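Local coordinates for hypothetical protein PH1313 (Pyrococcus horikoshii, PDB 1VBK), which probably binds RNA and ATP as a ThiI-like protein with a THUMP domain, although its precise cellular role is not established, at residues Arg47-Ile52 / Glu155-Gly159; Pro76-Ala82 / Gly159-Tyr164; Val6-Glu10 / Phe69-Ser73; Phe22-Leu26 / Leu174-Thr178. All coordinates share one frame; numbering follows the deposited sequence.

Interaction 1 of 4, residues Arg47-Ile52 / Glu155-Gly159; sequences RHGRII and EIMQG
His48 and Met157 mark the closest backbone approach, yet their CA atoms stay 7.9 Å apart, so strands 50-54 and 150-157 meet here through side chains rather than backbone pairing. Arg50 reaches Glu155 by a bend at chi2 (-79°) that swings the guanidinium across to the carboxylate. Arg50 NE donates to Glu155 OE1 over 2.8 Å, tilted from the guanidinium plane and meeting the oxygen on its syn side; Arg50 NH2 makes a weaker bond to Glu155 OE2 (3.2 Å), an atom also gripped by Arg7. The two flat groups stand 80° apart, so this is no flat two-pronged pairing. With an alanine in place of Arg50, Glu155 OE1 would probably lose its charged mate, and the carboxylate would depend more on Arg7. Met157 fills the middle, a long flexible thioether suited to a mixed setting: Met157 SD lies 3.3 Å from Arg47 O and at the edge of the His48 ring, while CE meets Ile52 CG1 tip to tip at 4.0 Å. On the exposed side His48 NE2 gives a weak, bent bond of 3.0 Å to Gln158 OE1, with ring and amide planes nearly perpendicular. His48 and Gly49 both take positive phi, as a type I' turn requires and a glycine does easily, closing the two-residue beta hairpin by which the ferredoxin-like domain touches the THUMP domain.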
loop_
_atom_site.group_PDB
_atom_site.type_symbol
_atom_site.label_atom_id
_atom_site.label_comp_id
_atom_site.label_asym_id
_atom_site.label_seq_id
_atom_site.Cartn_x
_atom_site.Cartn_y
_atom_site.Cartn_z
ATOM N N ARG A 47 28.426 4.820 -1.025
ATOM C CA ARG A 47 29.379 4.767 0.074
ATOM C C ARG A 47 29.515 6.115 0.762
ATOM O O ARG A 47 29.644 7.151 0.114
ATOM C CB ARG A 47 30.739 4.265 -0.420
ATOM C CG ARG A 47 30.731 2.767 -0.726
ATOM C CD ARG A 47 31.964 2.327 -1.480
ATOM N NE ARG A 47 31.727 1.063 -2.168
ATOM C CZ ARG A 47 32.507 0.571 -3.125
ATOM N NH1 ARG A 47 33.592 1.238 -3.510
ATOM N NH2 ARG A 47 32.187 -0.578 -3.713
ATOM N N HIS A 48 29.444 6.082 2.086
ATOM C CA HIS A 48 29.563 7.272 2.916
ATOM C C HIS A 48 28.664 8.441 2.520
ATOM O O HIS A 48 29.111 9.586 2.456
ATOM C CB HIS A 48 31.029 7.705 2.967
ATOM C CG HIS A 48 31.917 6.693 3.621
ATOM N ND1 HIS A 48 31.858 6.420 4.971
ATOM C CD2 HIS A 48 32.832 5.839 3.103
ATOM C CE1 HIS A 48 32.697 5.440 5.257
ATOM N NE2 HIS A 48 33.300 5.069 4.141
ATOM N N GLY A 49 27.396 8.139 2.255
ATOM C CA GLY A 49 26.434 9.175 1.917
ATOM C C GLY A 49 26.443 9.689 0.495
ATOM O O GLY A 49 25.730 10.640 0.177
ATOM N N ARG A 50 27.242 9.062 -0.358
ATOM C CA ARG A 50 27.340 9.447 -1.760
ATOM C C ARG A 50 27.108 8.235 -2.650
ATOM O O ARG A 50 27.352 7.102 -2.247
ATOM C CB ARG A 50 28.745 9.981 -2.071
ATOM C CG ARG A 50 29.075 11.349 -1.511
ATOM C CD ARG A 50 28.455 12.431 -2.371
ATOM N NE ARG A 50 29.050 13.743 -2.128
ATOM C CZ ARG A 50 28.776 14.516 -1.083
ATOM N NH1 ARG A 50 27.907 14.119 -0.165
ATOM N NH2 ARG A 50 29.366 15.699 -0.965
ATOM N N ILE A 51 26.631 8.485 -3.861
ATOM C CA ILE A 51 26.456 7.418 -4.829
ATOM C C ILE A 51 27.446 7.754 -5.936
ATOM O O ILE A 51 27.544 8.906 -6.380
ATOM C CB ILE A 51 25.026 7.360 -5.391
ATOM C CG1 ILE A 51 24.117 6.652 -4.385
ATOM C CG2 ILE A 51 25.011 6.607 -6.729
ATOM C CD1 ILE A 51 22.638 6.682 -4.752
ATOM N N ILE A 52 28.209 6.755 -6.350
ATOM C CA ILE A 52 29.188 6.941 -7.396
ATOM C C ILE A 52 28.802 6.058 -8.568
ATOM O O ILE A 52 28.526 4.867 -8.392
ATOM C CB ILE A 52 30.613 6.530 -6.927
ATOM C CG1 ILE A 52 31.073 7.416 -5.762
ATOM C CG2 ILE A 52 31.597 6.619 -8.101
ATOM C CD1 ILE A 52 31.276 8.889 -6.115
ATOM N N GLU A 155 36.416 15.851 -3.521
ATOM C CA GLU A 155 35.850 14.995 -2.497
ATOM C C GLU A 155 36.783 13.807 -2.320
ATOM O O GLU A 155 37.124 13.127 -3.288
ATOM C CB GLU A 155 34.444 14.534 -2.902
ATOM C CG GLU A 155 33.423 15.670 -2.899
ATOM C CD GLU A 155 32.000 15.200 -3.130
ATOM O OE1 GLU A 155 31.702 14.025 -2.835
ATOM O OE2 GLU A 155 31.177 16.019 -3.590
ATOM N N ILE A 156 37.216 13.574 -1.086
ATOM C CA ILE A 156 38.120 12.466 -0.804
ATOM C C ILE A 156 37.389 11.396 -0.008
ATOM O O ILE A 156 36.766 11.676 1.013
ATOM C CB ILE A 156 39.357 12.947 -0.024
ATOM C CG1 ILE A 156 39.998 14.120 -0.771
ATOM C CG2 ILE A 156 40.362 11.800 0.120
ATOM C CD1 ILE A 156 41.217 14.692 -0.092
ATOM N N MET A 157 37.473 10.164 -0.483
ATOM C CA MET A 157 36.776 9.069 0.165
ATOM C C MET A 157 37.532 7.766 -0.029
ATOM O O MET A 157 37.796 7.353 -1.159
ATOM C CB MET A 157 35.366 8.977 -0.429
ATOM C CG MET A 157 34.505 7.839 0.070
ATOM S SD MET A 157 32.795 8.067 -0.485
ATOM C CE MET A 157 32.936 7.682 -2.234
ATOM N N GLN A 158 37.893 7.132 1.084
ATOM C CA GLN A 158 38.611 5.865 1.059
ATOM C C GLN A 158 39.788 5.819 0.087
ATOM O O GLN A 158 39.829 4.971 -0.802
ATOM C CB GLN A 158 37.638 4.724 0.735
ATOM C CG GLN A 158 36.484 4.612 1.708
ATOM C CD GLN A 158 35.568 3.429 1.416
ATOM O OE1 GLN A 158 34.507 3.298 2.017
ATOM N NE2 GLN A 158 35.982 2.562 0.497
ATOM N N GLY A 159 40.737 6.737 0.250
ATOM C CA GLY A 159 41.917 6.749 -0.605
ATOM C C GLY A 159 41.768 7.227 -2.039
ATOM O O GLY A 159 42.736 7.193 -2.807
#

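Interaction 2 of 4, residues Pro76-Ala82 / Gly159-Tyr164; sequences PAMEVEA and GKAYIY
Glu79 and Tyr162 lie side by side and point the same way, as expected of a non-hydrogen-bonded antiparallel pair whose side chains share one face of the sheet. Glu79 CG stands anti to the backbone N (chi1 174°), which lays the aliphatic part of the chain along the Tyr162 ring, Glu79 CG 3.6 Å from Tyr162 CE1. The carboxylate plane is turned 77° from the ring, and a water, lying in the ring plane, links Glu79 OE1 to Tyr162 OH. Lys160 comes to the same carboxylate from the strand end: a second water donates to Glu79 OE2 and accepts from Lys160 NZ. Lys160 NZ itself bonds to Glu81 OE2 at 2.6 Å, nearly in line with that oxygen's C-O bond, while Glu79 OE2 stays 4.2 Å from NZ, beyond a salt bridge. A methionine in place of Lys160 would probably leave Glu81 without its counter-charge and the second water without its donor. On the other face, small and branched residues suit the packing: Val80 CG2 rests on Ala161 CB at 4.0 Å, and helix 84-102 covers Val80 and Ile163 with Thr90. Strand 71-81 pairs antiparallel with strand 160-164 of the THUMP domain in the mixed sheet, through Met78 N to Ile163 O and Ile163 N to Met78 O, both 2.9 Å, and a like exchange between Val80 and Ala161. Ala82 N donates to Gly159 O, extending the pairing past the strand end. The single ammonium probably offsets the charge of Glu81 directly and only partly eases that of Glu79 through the water.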
loop_
_atom_site.group_PDB
_atom_site.type_symbol
_atom_site.label_atom_id
_atom_site.label_comp_id
_atom_site.label_asym_id
_atom_site.label_seq_id
_atom_site.Cartn_x
_atom_site.Cartn_y
_atom_site.Cartn_z
ATOM N N PRO A 76 29.956 15.365 -12.735
ATOM C CA PRO A 76 30.788 14.456 -13.536
ATOM C C PRO A 76 32.158 14.714 -12.906
ATOM O O PRO A 76 32.450 15.853 -12.551
ATOM C CB PRO A 76 30.711 15.059 -14.938
ATOM C CG PRO A 76 29.379 15.743 -14.947
ATOM C CD PRO A 76 29.313 16.381 -13.583
ATOM N N ALA A 77 32.996 13.698 -12.754
ATOM C CA ALA A 77 34.286 13.935 -12.122
ATOM C C ALA A 77 35.377 12.957 -12.520
ATOM O O ALA A 77 35.108 11.919 -13.120
ATOM C CB ALA A 77 34.119 13.911 -10.600
ATOM N N MET A 78 36.611 13.313 -12.175
ATOM C CA MET A 78 37.766 12.466 -12.435
ATOM C C MET A 78 38.173 11.844 -11.111
ATOM O O MET A 78 38.366 12.553 -10.120
ATOM C CB MET A 78 38.946 13.276 -12.976
ATOM C CG MET A 78 38.772 13.791 -14.389
ATOM S SD MET A 78 40.249 14.667 -14.945
ATOM C CE MET A 78 41.136 13.362 -15.815
ATOM N N GLU A 79 38.290 10.521 -11.094
ATOM C CA GLU A 79 38.698 9.802 -9.893
ATOM C C GLU A 79 40.188 9.497 -9.994
ATOM O O GLU A 79 40.655 9.001 -11.017
ATOM C CB GLU A 79 37.930 8.486 -9.766
ATOM C CG GLU A 79 38.407 7.610 -8.615
ATOM C CD GLU A 79 37.930 6.178 -8.746
ATOM O OE1 GLU A 79 36.709 5.969 -8.890
ATOM O OE2 GLU A 79 38.778 5.264 -8.707
ATOM N N VAL A 80 40.930 9.795 -8.935
ATOM C CA VAL A 80 42.366 9.541 -8.909
ATOM C C VAL A 80 42.799 9.139 -7.500
ATOM O O VAL A 80 42.061 9.335 -6.534
ATOM C CB VAL A 80 43.179 10.798 -9.317
ATOM C CG1 VAL A 80 42.791 11.253 -10.724
ATOM C CG2 VAL A 80 42.933 11.927 -8.312
ATOM N N GLU A 81 43.992 8.563 -7.392
ATOM C CA GLU A 81 44.532 8.177 -6.098
ATOM C C GLU A 81 44.642 9.462 -5.286
ATOM O O GLU A 81 45.051 10.497 -5.813
ATOM C CB GLU A 81 45.916 7.545 -6.273
ATOM C CG GLU A 81 45.880 6.144 -6.860
ATOM C CD GLU A 81 45.503 5.094 -5.827
ATOM O OE1 GLU A 81 46.333 4.821 -4.930
ATOM O OE2 GLU A 81 44.382 4.546 -5.905
ATOM N N ALA A 82 44.280 9.400 -4.010
ATOM C CA ALA A 82 44.321 10.584 -3.161
ATOM C C ALA A 82 45.707 10.929 -2.620
ATOM O O ALA A 82 46.045 10.587 -1.488
ATOM C CB ALA A 82 43.336 10.427 -2.007
ATOM N N GLY A 159 40.737 6.737 0.250
ATOM C CA GLY A 159 41.917 6.749 -0.605
ATOM C C GLY A 159 41.768 7.227 -2.039
ATOM O O GLY A 159 42.736 7.193 -2.807
ATOM N N LYS A 160 40.570 7.661 -2.415
ATOM C CA LYS A 160 40.336 8.154 -3.768
ATOM C C LYS A 160 39.897 9.609 -3.701
ATOM O O LYS A 160 39.194 10.009 -2.772
ATOM C CB LYS A 160 39.230 7.352 -4.464
ATOM C CG LYS A 160 39.483 5.853 -4.582
ATOM C CD LYS A 160 40.653 5.546 -5.495
ATOM C CE LYS A 160 40.820 4.044 -5.668
ATOM N NZ LYS A 160 42.001 3.718 -6.507
ATOM N N ALA A 161 40.322 10.397 -4.683
ATOM C CA ALA A 161 39.935 11.802 -4.756
ATOM C C ALA A 161 39.070 11.962 -6.004
ATOM O O ALA A 161 39.413 11.461 -7.074
ATOM C CB ALA A 161 41.171 12.699 -4.856
ATOM N N TYR A 162 37.946 12.651 -5.857
ATOM C CA TYR A 162 37.026 12.888 -6.964
ATOM C C TYR A 162 37.061 14.382 -7.230
ATOM O O TYR A 162 36.621 15.175 -6.408
ATOM C CB TYR A 162 35.621 12.436 -6.566
ATOM C CG TYR A 162 35.561 10.963 -6.233
ATOM C CD1 TYR A 162 35.422 10.006 -7.239
ATOM C CD2 TYR A 162 35.700 10.522 -4.919
ATOM C CE1 TYR A 162 35.423 8.641 -6.942
ATOM C CE2 TYR A 162 35.706 9.155 -4.610
ATOM C CZ TYR A 162 35.568 8.224 -5.627
ATOM O OH TYR A 162 35.587 6.878 -5.333
ATOM N N ILE A 163 37.586 14.753 -8.390
ATOM C CA ILE A 163 37.738 16.156 -8.745
ATOM C C ILE A 163 36.781 16.593 -9.842
ATOM O O ILE A 163 36.680 15.945 -10.880
ATOM C CB ILE A 163 39.192 16.406 -9.165
ATOM C CG1 ILE A 163 40.116 15.933 -8.033
ATOM C CG2 ILE A 163 39.413 17.875 -9.489
ATOM C CD1 ILE A 163 41.591 16.101 -8.319
ATOM N N TYR A 164 36.087 17.704 -9.611
ATOM C CA TYR A 164 35.113 18.192 -10.574
ATOM C C TYR A 164 35.066 19.717 -10.705
ATOM O O TYR A 164 35.549 20.442 -9.837
ATOM C CB TYR A 164 33.718 17.692 -10.178
ATOM C CG TYR A 164 33.238 18.216 -8.831
ATOM C CD1 TYR A 164 33.506 17.528 -7.643
ATOM C CD2 TYR A 164 32.518 19.408 -8.751
ATOM C CE1 TYR A 164 33.055 18.025 -6.404
ATOM C CE2 TYR A 164 32.072 19.907 -7.536
ATOM C CZ TYR A 164 32.338 19.218 -6.370
ATOM O OH TYR A 164 31.866 19.734 -5.180
HETATM O O HOH W 1 35.391 4.856 -7.098
HETATM O O HOH W 2 41.705 5.601 -8.698
#

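Interaction 3 of 4, residues Val6-Glu10 / Phe69-Ser73; sequences VRYGE and FGIVS
Two residues of one strand, Val72 and Ser73, stand opposite the single residue Arg7, which makes a classic beta bulge. The Arg7 carbonyl therefore serves two backbone amides: Val72 N bonds to Arg7 O at 2.8 Å and Ser73 N, more weakly, at 3.4 Å. The bulge is set where strand 71-81 begins to run antiparallel to strand 3-8 in the sheet of the ferredoxin-like domain. The extra residue is taken up by Val72, whose psi of -46° departs from strand values; Val72 CG2 turns over the Tyr8 and Gly9 backbone, 3.8 Å from Tyr8 CA. Regular pairing resumes at once, for Arg7 N donates almost straight to Ser73 O. The side chains of this pair share a face. Arg7 runs extended from CG to NE, which carries the guanidinium past Ser73; Arg7 NH1 then donates, with the acceptor in the guanidinium plane, to Ser73 OG at 3.1 Å. Ser73 suits its place because its short hydroxyl fits beside the arginine chain, Ser73 OG 3.4 Å from Arg7 CD. The stronger hold on the charge is the salt bridge from NE to Glu155, with Ser75 OG a further partner of NH1. Elsewhere in the contact, the buried branched chains of Val6 and Ile71 cross at about a right angle, Val6 CG1 3.7 Å from Ile71 CG1, and Ile71 also leans on Leu26 of helix 19-36. Gly70 adopts a phi of 101°, where any CB would strike the carbonyl O of Phe69. Past the bulge the strands splay, and one water spans the opening, accepting from Gly9 N at 2.7 Å and donating to Gly70 O.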
loop_
_atom_site.group_PDB
_atom_site.type_symbol
_atom_site.label_atom_id
_atom_site.label_comp_id
_atom_site.label_asym_id
_atom_site.label_seq_id
_atom_site.Cartn_x
_atom_site.Cartn_y
_atom_site.Cartn_z
ATOM N N VAL A 6 26.824 11.480 -7.259
ATOM C CA VAL A 6 25.415 11.764 -7.043
ATOM C C VAL A 6 25.229 12.063 -5.560
ATOM O O VAL A 6 25.539 11.226 -4.711
ATOM C CB VAL A 6 24.544 10.565 -7.447
ATOM C CG1 VAL A 6 23.068 10.847 -7.121
ATOM C CG2 VAL A 6 24.720 10.292 -8.937
ATOM N N ARG A 7 24.744 13.263 -5.255
ATOM C CA ARG A 7 24.537 13.676 -3.867
ATOM C C ARG A 7 23.054 13.717 -3.545
ATOM O O ARG A 7 22.239 14.098 -4.383
ATOM C CB ARG A 7 25.165 15.053 -3.622
ATOM C CG ARG A 7 26.603 15.148 -4.117
ATOM C CD ARG A 7 27.275 16.469 -3.736
ATOM N NE ARG A 7 28.606 16.541 -4.324
ATOM C CZ ARG A 7 28.846 16.900 -5.584
ATOM N NH1 ARG A 7 27.842 17.235 -6.388
ATOM N NH2 ARG A 7 30.088 16.890 -6.049
ATOM N N TYR A 8 22.712 13.336 -2.320
ATOM C CA TYR A 8 21.318 13.300 -1.897
ATOM C C TYR A 8 21.181 13.560 -0.406
ATOM O O TYR A 8 22.176 13.676 0.316
ATOM C CB TYR A 8 20.723 11.932 -2.239
ATOM C CG TYR A 8 21.591 10.785 -1.773
ATOM C CD1 TYR A 8 21.489 10.289 -0.472
ATOM C CD2 TYR A 8 22.553 10.229 -2.621
ATOM C CE1 TYR A 8 22.322 9.265 -0.024
ATOM C CE2 TYR A 8 23.397 9.209 -2.182
ATOM C CZ TYR A 8 23.275 8.733 -0.884
ATOM O OH TYR A 8 24.119 7.741 -0.438
ATOM N N GLY A 9 19.939 13.638 0.053
ATOM C CA GLY A 9 19.691 13.885 1.458
ATOM C C GLY A 9 19.836 15.359 1.763
ATOM O O GLY A 9 20.769 16.008 1.286
ATOM N N GLU A 10 18.908 15.897 2.547
ATOM C CA GLU A 10 18.958 17.305 2.907
ATOM C C GLU A 10 18.314 17.552 4.268
ATOM O O GLU A 10 17.264 16.990 4.585
ATOM C CB GLU A 10 18.283 18.147 1.818
ATOM C CG GLU A 10 16.897 17.676 1.414
ATOM C CD GLU A 10 16.440 18.292 0.102
ATOM O OE1 GLU A 10 16.495 19.535 -0.021
ATOM O OE2 GLU A 10 16.027 17.536 -0.805
ATOM N N PHE A 69 14.359 11.849 -9.385
ATOM C CA PHE A 69 13.999 12.469 -8.115
ATOM C C PHE A 69 14.778 11.906 -6.930
ATOM O O PHE A 69 15.133 10.729 -6.906
ATOM C CB PHE A 69 12.494 12.331 -7.869
ATOM C CG PHE A 69 11.647 13.010 -8.909
ATOM C CD1 PHE A 69 11.821 14.363 -9.190
ATOM C CD2 PHE A 69 10.675 12.298 -9.611
ATOM C CE1 PHE A 69 11.043 15.001 -10.156
ATOM C CE2 PHE A 69 9.887 12.928 -10.583
ATOM C CZ PHE A 69 10.073 14.283 -10.856
ATOM N N GLY A 70 15.041 12.758 -5.946
ATOM C CA GLY A 70 15.784 12.328 -4.777
ATOM C C GLY A 70 17.237 12.767 -4.849
ATOM O O GLY A 70 17.971 12.689 -3.860
ATOM N N ILE A 71 17.650 13.223 -6.028
ATOM C CA ILE A 71 19.019 13.678 -6.243
ATOM C C ILE A 71 19.092 15.184 -6.038
ATOM O O ILE A 71 18.331 15.938 -6.654
ATOM C CB ILE A 71 19.497 13.341 -7.677
ATOM C CG1 ILE A 71 19.592 11.822 -7.848
ATOM C CG2 ILE A 71 20.859 13.986 -7.947
ATOM C CD1 ILE A 71 19.974 11.394 -9.268
ATOM N N VAL A 72 19.993 15.613 -5.157
ATOM C CA VAL A 72 20.176 17.035 -4.875
ATOM C C VAL A 72 21.124 17.663 -5.896
ATOM O O VAL A 72 20.849 18.743 -6.421
ATOM C CB VAL A 72 20.716 17.258 -3.446
ATOM C CG1 VAL A 72 20.985 18.740 -3.216
ATOM C CG2 VAL A 72 19.700 16.749 -2.428
ATOM N N SER A 73 22.239 16.996 -6.178
ATOM C CA SER A 73 23.174 17.510 -7.177
ATOM C C SER A 73 24.000 16.402 -7.812
ATOM O O SER A 73 24.191 15.330 -7.229
ATOM C CB SER A 73 24.092 18.594 -6.590
ATOM O OG SER A 73 24.984 18.080 -5.623
HETATM O O HOH W 3 17.634 13.890 -1.403
#

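Interaction 4 of 4, residues Phe22-Leu26 / Leu174-Thr178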
loop_
_atom_site.group_PDB
_atom_site.type_symbol
_atom_site.label_atom_id
_atom_site.label_comp_id
_atom_site.label_asym_id
_atom_site.label_seq_id
_atom_site.Cartn_x
_atom_site.Cartn_y
_atom_site.Cartn_z
ATOM N N PHE A 22 16.604 3.939 1.307
ATOM C CA PHE A 22 16.541 5.148 0.495
ATOM C C PHE A 22 17.603 5.030 -0.603
ATOM O O PHE A 22 17.322 5.252 -1.781
ATOM C CB PHE A 22 16.810 6.378 1.378
ATOM C CG PHE A 22 16.839 7.687 0.627
ATOM C CD1 PHE A 22 17.904 8.008 -0.212
ATOM C CD2 PHE A 22 15.806 8.608 0.774
ATOM C CE1 PHE A 22 17.942 9.227 -0.897
ATOM C CE2 PHE A 22 15.836 9.827 0.097
ATOM C CZ PHE A 22 16.906 10.135 -0.740
ATOM N N GLU A 23 18.817 4.650 -0.208
ATOM C CA GLU A 23 19.924 4.520 -1.149
ATOM C C GLU A 23 19.737 3.385 -2.160
ATOM O O GLU A 23 20.042 3.548 -3.342
ATOM C CB GLU A 23 21.241 4.344 -0.378
ATOM C CG GLU A 23 21.556 5.536 0.530
ATOM C CD GLU A 23 22.788 5.335 1.396
ATOM O OE1 GLU A 23 22.953 4.231 1.956
ATOM O OE2 GLU A 23 23.586 6.288 1.529
ATOM N N LYS A 24 19.238 2.240 -1.708
ATOM C CA LYS A 24 19.024 1.117 -2.619
ATOM C C LYS A 24 17.979 1.440 -3.679
ATOM O O LYS A 24 18.140 1.086 -4.849
ATOM C CB LYS A 24 18.597 -0.126 -1.840
ATOM C CG LYS A 24 19.728 -0.726 -1.028
ATOM C CD LYS A 24 19.283 -1.949 -0.258
ATOM C CE LYS A 24 20.462 -2.563 0.475
ATOM N NZ LYS A 24 20.039 -3.744 1.262
ATOM N N ILE A 25 16.913 2.113 -3.266
ATOM C CA ILE A 25 15.837 2.485 -4.181
ATOM C C ILE A 25 16.338 3.539 -5.174
ATOM O O ILE A 25 16.024 3.490 -6.367
ATOM C CB ILE A 25 14.617 3.014 -3.387
ATOM C CG1 ILE A 25 14.027 1.885 -2.535
ATOM C CG2 ILE A 25 13.568 3.557 -4.335
ATOM C CD1 ILE A 25 12.905 2.328 -1.593
ATOM N N LEU A 26 17.138 4.482 -4.687
ATOM C CA LEU A 26 17.686 5.516 -5.564
ATOM C C LEU A 26 18.651 4.907 -6.589
ATOM O O LEU A 26 18.631 5.281 -7.763
ATOM C CB LEU A 26 18.396 6.597 -4.743
ATOM C CG LEU A 26 19.092 7.731 -5.512
ATOM C CD1 LEU A 26 18.134 8.365 -6.515
ATOM C CD2 LEU A 26 19.590 8.774 -4.513
ATOM N N LEU A 174 12.113 13.145 -3.398
ATOM C CA LEU A 174 12.434 11.832 -2.843
ATOM C C LEU A 174 12.424 10.782 -3.952
ATOM O O LEU A 174 11.689 10.903 -4.927
ATOM C CB LEU A 174 11.420 11.470 -1.751
ATOM C CG LEU A 174 11.387 12.429 -0.550
ATOM C CD1 LEU A 174 10.183 12.127 0.327
ATOM C CD2 LEU A 174 12.680 12.298 0.262
ATOM N N PRO A 175 13.251 9.735 -3.820
ATOM C CA PRO A 175 13.301 8.691 -4.848
ATOM C C PRO A 175 11.940 8.035 -5.089
ATOM O O PRO A 175 11.220 7.723 -4.144
ATOM C CB PRO A 175 14.328 7.703 -4.291
ATOM C CG PRO A 175 15.190 8.553 -3.395
ATOM C CD PRO A 175 14.179 9.436 -2.719
ATOM N N ILE A 176 11.593 7.835 -6.357
ATOM C CA ILE A 176 10.322 7.203 -6.702
ATOM C C ILE A 176 10.289 5.815 -6.069
ATOM O O ILE A 176 11.205 5.016 -6.256
ATOM C CB ILE A 176 10.164 7.070 -8.237
ATOM C CG1 ILE A 176 10.015 8.464 -8.859
ATOM C CG2 ILE A 176 8.954 6.193 -8.574
ATOM C CD1 ILE A 176 9.781 8.461 -10.349
ATOM N N GLY A 177 9.234 5.537 -5.310
ATOM C CA GLY A 177 9.119 4.242 -4.666
ATOM C C GLY A 177 9.341 4.259 -3.162
ATOM O O GLY A 177 8.913 3.341 -2.466
ATOM N N THR A 178 10.003 5.294 -2.652
ATOM C CA THR A 178 10.264 5.379 -1.219
ATOM C C THR A 178 9.034 5.796 -0.420
ATOM O O THR A 178 8.986 5.607 0.796
ATOM C CB THR A 178 11.400 6.382 -0.905
ATOM O OG1 THR A 178 11.057 7.674 -1.424
ATOM C CG2 THR A 178 12.707 5.914 -1.515
#
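Phe22 and Pro175 form the tight part of this contact. The two side chains cross at about a right angle, and Pro175 puts CG over one face of the Phe22 ring, 3.8 Å from the ring centroid and 20° off the normal, a CH-pi contact displaced toward the rim. Pro175 CD presses closer still, 3.3 Å from Phe22 CE2. With CG anti to the backbone N (chi1 177°), Phe22 turns its ring from the helix toward the proline, while Leu174 CD2 meets the ring edge. A rigid, hydrogen-rich pyrrolidine suits an aromatic face, and Leu26 CB closes on Pro175 CG from the helix. Helix 19-36 of the ferredoxin-like domain packs here on the linker that leads to strand 181-185 of the ThiI-like parallel sheet. Pro175 opens a type II beta turn in that linker, and Thr178 fastens it twice: its N and its OG1 both bond to Pro175 O, Thr178 OG1 at 2.7 Å in the carbonyl plane and on a lone pair. Thr178 CG2 is left turned to the helix, 3.6 Å from Ile25 CD1. Ile25 is well packed too, though partly exposed: Ile25 CG2 touches Ile176 O at 3.4 Å as well as the Thr178 methyl. Looser is the partly exposed Gly177, whose O lies 4.2 Å from Ile25 CD1. At its backbone angles a CB would be jammed against the carbonyl O of Ile176, and would also crowd Ile25 CG2.

How the interactions relate
Interactions 1, 2 and 3 belong to one mixed sheet: strand 71-81 serves both 2 and 3, strands 150-157 and 160-164 tie 1 to 2 through Glu155 O and Tyr162 N, 2.7 Å apart, and Ile51 O pairs with Val6 N to tie 1 to 3. The salt bridge from Arg7 NE to Glu155 OE2 (2.7 Å) joins 1 and 3 through side chains. Interaction 4 lies beside 3, with centres about 10 Å apart and Tyr8 OH 2.5 Å from Glu23 OE2, but its nearest atoms are about 14 Å from those of interaction 2. The series thus runs from the THUMP domain, through the ferredoxin-like domain, toward the ThiI-like region that probably binds ATP.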